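Short chain dehydrogenase (Salmonella typhi, PDB 3G1T) probably catalyses an NAD(P)-dependent oxidation or reduction of a substrate that is not yet defined. Local coordinates at residues T33-R36 with T40-L43; L71-C76 with F131-A136; D86-H91 with Q135-L140. All coordinates share one frame; numbering follows the deposited sequence.

Interaction 1 (T33-R36 with T40-L43); sequences TYAR and TVIL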
loop_
_atom_site.group_PDB
_atom_site.type_symbol
_atom_site.label_atom_id
_atom_site.label_comp_id
_atom_site.label_asym_id
_atom_site.label_seq_id
_atom_site.Cartn_x
_atom_site.Cartn_y
_atom_site.Cartn_z
ATOM N N THR A 33 23.203 -15.089 -11.462
ATOM C CA THR A 33 24.223 -14.700 -10.494
ATOM C C THR A 33 24.142 -15.608 -9.252
ATOM O O THR A 33 25.158 -16.122 -8.767
ATOM C CB THR A 33 24.045 -13.230 -9.998
ATOM O OG1 THR A 33 23.965 -12.315 -11.084
ATOM C CG2 THR A 33 25.234 -12.810 -9.189
ATOM N N TYR A 34 22.947 -15.807 -8.742
ATOM C CA TYR A 34 22.823 -16.772 -7.579
ATOM C C TYR A 34 23.333 -18.185 -7.898
ATOM O O TYR A 34 24.075 -18.756 -7.092
ATOM C CB TYR A 34 21.398 -16.800 -7.029
ATOM C CG TYR A 34 20.897 -15.529 -6.418
ATOM C CD1 TYR A 34 21.778 -14.552 -5.936
ATOM C CD2 TYR A 34 19.524 -15.333 -6.284
ATOM C CE1 TYR A 34 21.288 -13.358 -5.350
ATOM C CE2 TYR A 34 18.997 -14.178 -5.694
ATOM C CZ TYR A 34 19.856 -13.216 -5.212
ATOM O OH TYR A 34 19.301 -12.121 -4.571
ATOM N N ALA A 35 22.987 -18.717 -9.086
ATOM C CA ALA A 35 23.529 -20.020 -9.556
ATOM C C ALA A 35 25.074 -19.977 -9.659
ATOM O O ALA A 35 25.771 -20.924 -9.233
ATOM C CB ALA A 35 22.854 -20.421 -10.846
ATOM N N ARG A 36 25.628 -18.882 -10.182
ATOM C CA ARG A 36 27.083 -18.737 -10.264
ATOM C C ARG A 36 27.825 -18.685 -8.924
ATOM O O ARG A 36 29.013 -19.108 -8.848
ATOM C CB ARG A 36 27.434 -17.530 -11.115
ATOM C CG ARG A 36 27.134 -17.722 -12.619
ATOM C CD ARG A 36 27.079 -16.359 -13.372
ATOM N NE ARG A 36 26.701 -16.561 -14.788
ATOM C CZ ARG A 36 26.146 -15.628 -15.575
ATOM N NH1 ARG A 36 25.863 -14.436 -15.083
ATOM N NH2 ARG A 36 25.828 -15.916 -16.848
ATOM N N THR A 40 21.149 -23.278 -5.385
ATOM C CA THR A 40 20.178 -24.090 -6.119
ATOM C C THR A 40 18.961 -23.161 -6.385
ATOM O O THR A 40 18.198 -22.809 -5.467
ATOM C CB THR A 40 19.738 -25.325 -5.346
ATOM O OG1 THR A 40 20.851 -26.203 -5.229
ATOM C CG2 THR A 40 18.602 -26.078 -6.128
ATOM N N VAL A 41 18.823 -22.728 -7.646
ATOM C CA VAL A 41 17.878 -21.636 -7.934
ATOM C C VAL A 41 16.611 -22.305 -8.448
ATOM O O VAL A 41 16.681 -23.346 -9.093
ATOM C CB VAL A 41 18.510 -20.642 -8.972
ATOM C CG1 VAL A 41 17.466 -19.645 -9.448
ATOM C CG2 VAL A 41 19.714 -19.902 -8.353
ATOM N N ILE A 42 15.476 -21.738 -8.079
ATOM C CA ILE A 42 14.154 -22.112 -8.537
ATOM C C ILE A 42 13.610 -20.841 -9.161
ATOM O O ILE A 42 13.580 -19.739 -8.548
ATOM C CB ILE A 42 13.245 -22.544 -7.378
ATOM C CG1 ILE A 42 13.849 -23.746 -6.626
ATOM C CG2 ILE A 42 11.937 -23.102 -7.918
ATOM C CD1 ILE A 42 13.162 -23.863 -5.235
ATOM N N LEU A 43 13.129 -20.996 -10.405
ATOM C CA LEU A 43 12.653 -19.849 -11.181
ATOM C C LEU A 43 11.151 -19.811 -11.173
ATOM O O LEU A 43 10.535 -20.845 -11.322
ATOM C CB LEU A 43 13.010 -19.984 -12.675
ATOM C CG LEU A 43 14.446 -20.391 -12.961
ATOM C CD1 LEU A 43 14.717 -20.503 -14.476
ATOM C CD2 LEU A 43 15.375 -19.413 -12.383
#

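Interaction 2 (L71-C76 with F131-A136); sequences LDLLTC and FMLTQA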
loop_
_atom_site.group_PDB
_atom_site.type_symbol
_atom_site.label_atom_id
_atom_site.label_comp_id
_atom_site.label_asym_id
_atom_site.label_seq_id
_atom_site.Cartn_x
_atom_site.Cartn_y
_atom_site.Cartn_z
ATOM N N LEU A 71 3.637 -19.141 -12.906
ATOM C CA LEU A 71 2.572 -18.573 -12.020
ATOM C C LEU A 71 2.281 -17.181 -12.522
ATOM O O LEU A 71 3.213 -16.375 -12.695
ATOM C CB LEU A 71 2.966 -18.523 -10.547
ATOM C CG LEU A 71 1.934 -18.103 -9.464
ATOM C CD1 LEU A 71 0.903 -19.168 -9.082
ATOM C CD2 LEU A 71 2.636 -17.587 -8.243
ATOM N N ASP A 72 0.999 -16.904 -12.762
ATOM C CA ASP A 72 0.581 -15.571 -13.215
ATOM C C ASP A 72 0.031 -14.837 -12.010
ATOM O O ASP A 72 -1.037 -15.167 -11.522
ATOM C CB ASP A 72 -0.493 -15.689 -14.286
ATOM C CG ASP A 72 -0.762 -14.382 -15.040
ATOM O OD1 ASP A 72 -1.283 -14.486 -16.175
ATOM O OD2 ASP A 72 -0.492 -13.259 -14.554
ATOM N N LEU A 73 0.787 -13.869 -11.520
ATOM C CA LEU A 73 0.487 -13.198 -10.247
ATOM C C LEU A 73 -0.787 -12.379 -10.370
ATOM O O LEU A 73 -1.534 -12.191 -9.365
ATOM C CB LEU A 73 1.647 -12.302 -9.829
ATOM C CG LEU A 73 2.940 -12.981 -9.283
ATOM C CD1 LEU A 73 3.886 -11.932 -8.781
ATOM C CD2 LEU A 73 2.738 -14.054 -8.219
ATOM N N LEU A 74 -1.055 -11.931 -11.594
ATOM C CA LEU A 74 -2.306 -11.156 -11.858
ATOM C C LEU A 74 -3.550 -11.933 -11.569
ATOM O O LEU A 74 -4.546 -11.367 -11.117
ATOM C CB LEU A 74 -2.342 -10.588 -13.280
ATOM C CG LEU A 74 -3.462 -9.612 -13.642
ATOM C CD1 LEU A 74 -3.513 -8.412 -12.679
ATOM C CD2 LEU A 74 -3.376 -9.155 -15.189
ATOM N N THR A 75 -3.515 -13.240 -11.853
ATOM C CA THR A 75 -4.732 -14.056 -11.808
ATOM C C THR A 75 -4.664 -15.162 -10.751
ATOM O O THR A 75 -5.662 -15.829 -10.500
ATOM C CB THR A 75 -5.058 -14.718 -13.175
ATOM O OG1 THR A 75 -4.067 -15.688 -13.476
ATOM C CG2 THR A 75 -5.177 -13.702 -14.331
ATOM N N CYS A 76 -3.512 -15.341 -10.117
ATOM C CA CYS A 76 -3.363 -16.498 -9.221
ATOM C C CYS A 76 -4.216 -16.407 -7.947
ATOM O O CYS A 76 -4.504 -15.313 -7.433
ATOM C CB CYS A 76 -1.897 -16.807 -8.866
ATOM S SG CYS A 76 -1.150 -15.603 -7.722
ATOM N N PHE A 131 1.949 -11.009 -1.527
ATOM C CA PHE A 131 1.578 -11.503 -0.190
ATOM C C PHE A 131 1.158 -12.969 -0.165
ATOM O O PHE A 131 1.657 -13.746 0.632
ATOM C CB PHE A 131 0.422 -10.623 0.436
ATOM C CG PHE A 131 -0.427 -11.375 1.457
ATOM C CD1 PHE A 131 0.138 -11.763 2.669
ATOM C CD2 PHE A 131 -1.767 -11.706 1.166
ATOM C CE1 PHE A 131 -0.633 -12.467 3.610
ATOM C CE2 PHE A 131 -2.603 -12.422 2.147
ATOM C CZ PHE A 131 -1.953 -12.802 3.383
ATOM N N MET A 132 0.224 -13.347 -1.020
ATOM C CA MET A 132 -0.272 -14.728 -1.058
ATOM C C MET A 132 0.852 -15.758 -1.275
ATOM O O MET A 132 0.901 -16.809 -0.589
ATOM C CB MET A 132 -1.313 -14.872 -2.131
ATOM C CG MET A 132 -2.754 -14.353 -1.664
ATOM S SD MET A 132 -4.183 -14.698 -2.749
ATOM C CE MET A 132 -3.724 -13.730 -4.190
ATOM N N LEU A 133 1.687 -15.494 -2.297
ATOM C CA LEU A 133 2.903 -16.311 -2.540
ATOM C C LEU A 133 3.843 -16.367 -1.331
ATOM O O LEU A 133 4.248 -17.466 -0.894
ATOM C CB LEU A 133 3.671 -15.782 -3.769
ATOM C CG LEU A 133 4.879 -16.649 -4.188
ATOM C CD1 LEU A 133 4.452 -18.171 -4.401
ATOM C CD2 LEU A 133 5.450 -15.941 -5.480
ATOM N N THR A 134 4.114 -15.212 -0.725
ATOM C CA THR A 134 4.922 -15.176 0.503
ATOM C C THR A 134 4.354 -16.066 1.616
ATOM O O THR A 134 5.079 -16.876 2.187
ATOM C CB THR A 134 5.083 -13.743 1.071
ATOM O OG1 THR A 134 5.704 -12.895 0.083
ATOM C CG2 THR A 134 6.020 -13.772 2.399
ATOM N N GLN A 135 3.063 -15.925 1.861
ATOM C CA GLN A 135 2.448 -16.668 2.971
ATOM C C GLN A 135 2.592 -18.148 2.758
ATOM O O GLN A 135 2.822 -18.924 3.732
ATOM C CB GLN A 135 1.023 -16.240 3.115
ATOM C CG GLN A 135 0.177 -17.149 4.012
ATOM C CD GLN A 135 -1.234 -16.632 4.110
ATOM O OE1 GLN A 135 -2.051 -16.823 3.205
ATOM N NE2 GLN A 135 -1.529 -15.949 5.227
ATOM N N ALA A 136 2.418 -18.589 1.503
ATOM C CA ALA A 136 2.498 -20.026 1.208
ATOM C C ALA A 136 3.894 -20.641 1.389
ATOM O O ALA A 136 3.975 -21.878 1.545
ATOM C CB ALA A 136 2.055 -20.263 -0.193
#

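Interaction 3 (D86-H91 with Q135-L140); sequences DRIAAH and QALLPL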
loop_
_atom_site.group_PDB
_atom_site.type_symbol
_atom_site.label_atom_id
_atom_site.label_comp_id
_atom_site.label_asym_id
_atom_site.label_seq_id
_atom_site.Cartn_x
_atom_site.Cartn_y
_atom_site.Cartn_z
ATOM N N ASP A 86 3.750 -26.558 -2.232
ATOM C CA ASP A 86 3.653 -28.035 -2.183
ATOM C C ASP A 86 4.603 -28.676 -3.183
ATOM O O ASP A 86 5.286 -29.638 -2.874
ATOM C CB ASP A 86 2.221 -28.486 -2.494
ATOM C CG ASP A 86 1.255 -28.317 -1.316
ATOM O OD1 ASP A 86 0.022 -28.542 -1.517
ATOM O OD2 ASP A 86 1.711 -27.989 -0.191
ATOM N N ARG A 87 4.685 -28.110 -4.376
ATOM C CA ARG A 87 5.637 -28.657 -5.341
ATOM C C ARG A 87 7.099 -28.436 -5.001
ATOM O O ARG A 87 7.949 -29.303 -5.292
ATOM C CB ARG A 87 5.296 -28.157 -6.732
ATOM C CG ARG A 87 4.116 -28.908 -7.270
ATOM C CD ARG A 87 3.666 -28.363 -8.570
ATOM N NE ARG A 87 4.658 -28.687 -9.580
ATOM C CZ ARG A 87 4.589 -28.285 -10.835
ATOM N NH1 ARG A 87 3.548 -27.572 -11.254
ATOM N NH2 ARG A 87 5.571 -28.609 -11.666
ATOM N N ILE A 88 7.407 -27.282 -4.388
ATOM C CA ILE A 88 8.766 -27.072 -3.901
ATOM C C ILE A 88 9.038 -28.016 -2.742
ATOM O O ILE A 88 10.108 -28.618 -2.681
ATOM C CB ILE A 88 9.058 -25.561 -3.542
ATOM C CG1 ILE A 88 9.048 -24.739 -4.819
ATOM C CG2 ILE A 88 10.413 -25.422 -2.825
ATOM C CD1 ILE A 88 8.782 -23.272 -4.630
ATOM N N ALA A 89 8.080 -28.158 -1.815
ATOM C CA ALA A 89 8.277 -29.000 -0.617
ATOM C C ALA A 89 8.550 -30.486 -0.980
ATOM O O ALA A 89 9.179 -31.230 -0.213
ATOM C CB ALA A 89 7.116 -28.885 0.345
ATOM N N ALA A 90 8.099 -30.880 -2.161
ATOM C CA ALA A 90 8.233 -32.284 -2.609
ATOM C C ALA A 90 9.621 -32.560 -3.163
ATOM O O ALA A 90 10.071 -33.721 -3.201
ATOM C CB ALA A 90 7.155 -32.626 -3.630
ATOM N N HIS A 91 10.297 -31.512 -3.626
ATOM C CA HIS A 91 11.651 -31.643 -4.182
ATOM C C HIS A 91 12.768 -31.152 -3.266
ATOM O O HIS A 91 13.935 -31.535 -3.460
ATOM C CB HIS A 91 11.726 -30.942 -5.546
ATOM C CG HIS A 91 11.041 -31.693 -6.658
ATOM N ND1 HIS A 91 11.255 -33.037 -6.899
ATOM C CD2 HIS A 91 10.166 -31.282 -7.609
ATOM C CE1 HIS A 91 10.547 -33.420 -7.951
ATOM N NE2 HIS A 91 9.873 -32.373 -8.400
ATOM N N GLN A 135 3.063 -15.925 1.861
ATOM C CA GLN A 135 2.448 -16.668 2.971
ATOM C C GLN A 135 2.592 -18.148 2.758
ATOM O O GLN A 135 2.822 -18.924 3.732
ATOM C CB GLN A 135 1.023 -16.240 3.115
ATOM C CG GLN A 135 0.177 -17.149 4.012
ATOM C CD GLN A 135 -1.234 -16.632 4.110
ATOM O OE1 GLN A 135 -2.051 -16.823 3.205
ATOM N NE2 GLN A 135 -1.529 -15.949 5.227
ATOM N N ALA A 136 2.418 -18.589 1.503
ATOM C CA ALA A 136 2.498 -20.026 1.208
ATOM C C ALA A 136 3.894 -20.641 1.389
ATOM O O ALA A 136 3.975 -21.878 1.545
ATOM C CB ALA A 136 2.055 -20.263 -0.193
ATOM N N LEU A 137 4.949 -19.803 1.242
ATOM C CA LEU A 137 6.366 -20.152 1.370
ATOM C C LEU A 137 6.988 -19.908 2.742
ATOM O O LEU A 137 8.128 -20.324 2.977
ATOM C CB LEU A 137 7.175 -19.366 0.307
ATOM C CG LEU A 137 6.611 -19.633 -1.115
ATOM C CD1 LEU A 137 7.373 -18.701 -2.056
ATOM C CD2 LEU A 137 6.933 -21.073 -1.482
ATOM N N LEU A 138 6.233 -19.334 3.689
ATOM C CA LEU A 138 6.850 -19.080 5.033
ATOM C C LEU A 138 7.289 -20.364 5.764
ATOM O O LEU A 138 8.380 -20.403 6.351
ATOM C CB LEU A 138 5.904 -18.296 5.935
ATOM C CG LEU A 138 5.829 -16.792 5.573
ATOM C CD1 LEU A 138 4.655 -16.141 6.352
ATOM C CD2 LEU A 138 7.103 -16.045 5.728
ATOM N N PRO A 139 6.468 -21.466 5.700
ATOM C CA PRO A 139 6.988 -22.674 6.379
ATOM C C PRO A 139 8.346 -23.196 5.831
ATOM O O PRO A 139 9.242 -23.502 6.619
ATOM C CB PRO A 139 5.884 -23.716 6.152
ATOM C CG PRO A 139 4.619 -22.871 6.098
ATOM C CD PRO A 139 5.130 -21.706 5.146
ATOM N N LEU A 140 8.535 -23.139 4.508
ATOM C CA LEU A 140 9.760 -23.593 3.904
ATOM C C LEU A 140 10.890 -22.660 4.229
ATOM O O LEU A 140 11.995 -23.121 4.470
ATOM C CB LEU A 140 9.623 -23.649 2.385
ATOM C CG LEU A 140 9.019 -24.967 1.858
ATOM C CD1 LEU A 140 8.440 -24.820 0.440
ATOM C CD2 LEU A 140 10.051 -26.144 1.837
#

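Interaction 1 (T33-R36 with T40-L43)
In V41 a chi1 of 171° carries CG1 round to the side opposite the backbone N and leaves CG2 beside that N, the branch that reaches helix 25-36. Y34 has CG beside its own N (chi1 -64°); the ring leads away from the strand, and CB is the atom that meets the valine. One methyl therefore makes the whole contact. V41 CG2 lies 3.6 Å from A35 N, almost straight above that nitrogen over one face of the Y34-A35 peptide. It also meets Y34 CB at 3.8 Å and A35 CB at 4.0 Å, resting in the shallow notch between the two side chains. The CA atoms of A35 and V41 are 6.1 Å apart, a close approach of helix to strand that the small alanine suits. The phenol end of Y34 is used elsewhere: OH is hydrogen-bonded to Y227 O, and the side chain also packs on I17, V19 and L228. A35 in turn packs on I58 of helix 48-62. The segments belong to the beta-alpha-beta crossover of strand 16-19, helix 25-36 and strand 40-45, the opening unit of the Rossmann fold, and T40 and I42 form backbone bonds with the strand of I17. No hydrogen bond links helix and strand here, and all three touching residues are buried; a methyl set over a peptide face adds dispersion, and the strand offers A35 N no polar partner.

Interaction 2 (L71-C76 with F131-A136)
L71 and L73 meet L133 where the loop after strand 67-70 of the Rossmann fold passes helix 116-142. Apolar packing comes first. L133 CD2 touches L71 CD2 at 4.3 Å, and the same L133 methyl stands 4.3 Å from L73 CD2. The two loop methyls, L71 CD2 and L73 CD2, are themselves only 3.5 Å apart, so the helix presents one branch to a closely set pair. L133 extends with CG opposite its backbone N, which carries the isobutyl group out to the loop.

No hydrogen bond crosses the contact. Within the loop, D72 OD2 accepts from L74 N at 3.3 Å, an Asx turn, with an N-H...O angle of 137° and the donor on the anti side, 33° out of the carboxylate plane: a loose bond. The same oxygen has a long, weak ion pair with R46. Backbone O of D72 also receives T75 N, which folds the loop further.

F131 stacks on W119 of the second subunit and M132 packs on its P116, so the helix stands between the loop and the dimer interface. The last kind is methyl against carbonyl: M132, bent at chi3 (-65°), sets its CE 3.7 Å from C76 O.

Interaction 3 (D86-H91 with Q135-L140)
The peptide joining I88 to A89 is the flat group that L140 meets, and one of its faces is taken by a methyl: L140 CD1 lies 4.0 Å from A89 N, nearly perpendicular above the nitrogen. At the carbonyl end of the same peptide, I88 O accepts a hydrogen bond from H91 N. The other branch of the leucine, L140 CD2, comes to 4.2 Å from A89 CA, so both methyls bear on the backbone where I88 passes into A89.

Side chains complete the joint. I88 has CG2 opposite its backbone N and CG1 beside that N (chi1 -67°), which divides its work: I88 CG2 packs against L140 CD1 at 3.9 Å, while I88 CD1 extends to L137 CD2 at 4.3 Å. The side chains of I88 and L140 are set at a slant to each other. A89 CB touches L140 CD1 at 4.3 Å, on the more open side of the joint, where A89 is exposed to solvent. I88, L137 and L140 all also pack on L95, and I88 reaches F69 of strand 67-70.

No hydrogen bond crosses between the segments. Their axes approach to 10.2 Å and run nearly parallel, with a signed crossing angle of -18°; L140 reaches across to the backbone at A89. Helix 135-140 is kinked where the N atoms of P139 and L140 lack a bond to the preceding turn. L140 also has a backbone hydrogen bond with L95. Neighbouring, almost parallel helices packed side by side against a parallel sheet are typical of the Rossmann-type alpha/beta fold.

In the fold
From the N terminus, interaction 1 comes first and closes a loop of just three residues, turning helix 25-36 back onto strand 40-45. It is complete before the other two open, so it stands in series with both. The chain then passes through strand 67-70 into 71-76, which opens interaction 2, and on to helix 78-91, which opens interaction 3. Both end on the same stretch of helix 116-142, after spans of 54 and 43 residues, and share Q135 and A136. Interactions 1 and 3 meet across strand 40-45, where I42 CD1 is 4.0 Å from I88 CG2, linking the helices on the two faces of the sheet. Interaction 2 does not touch interaction 1.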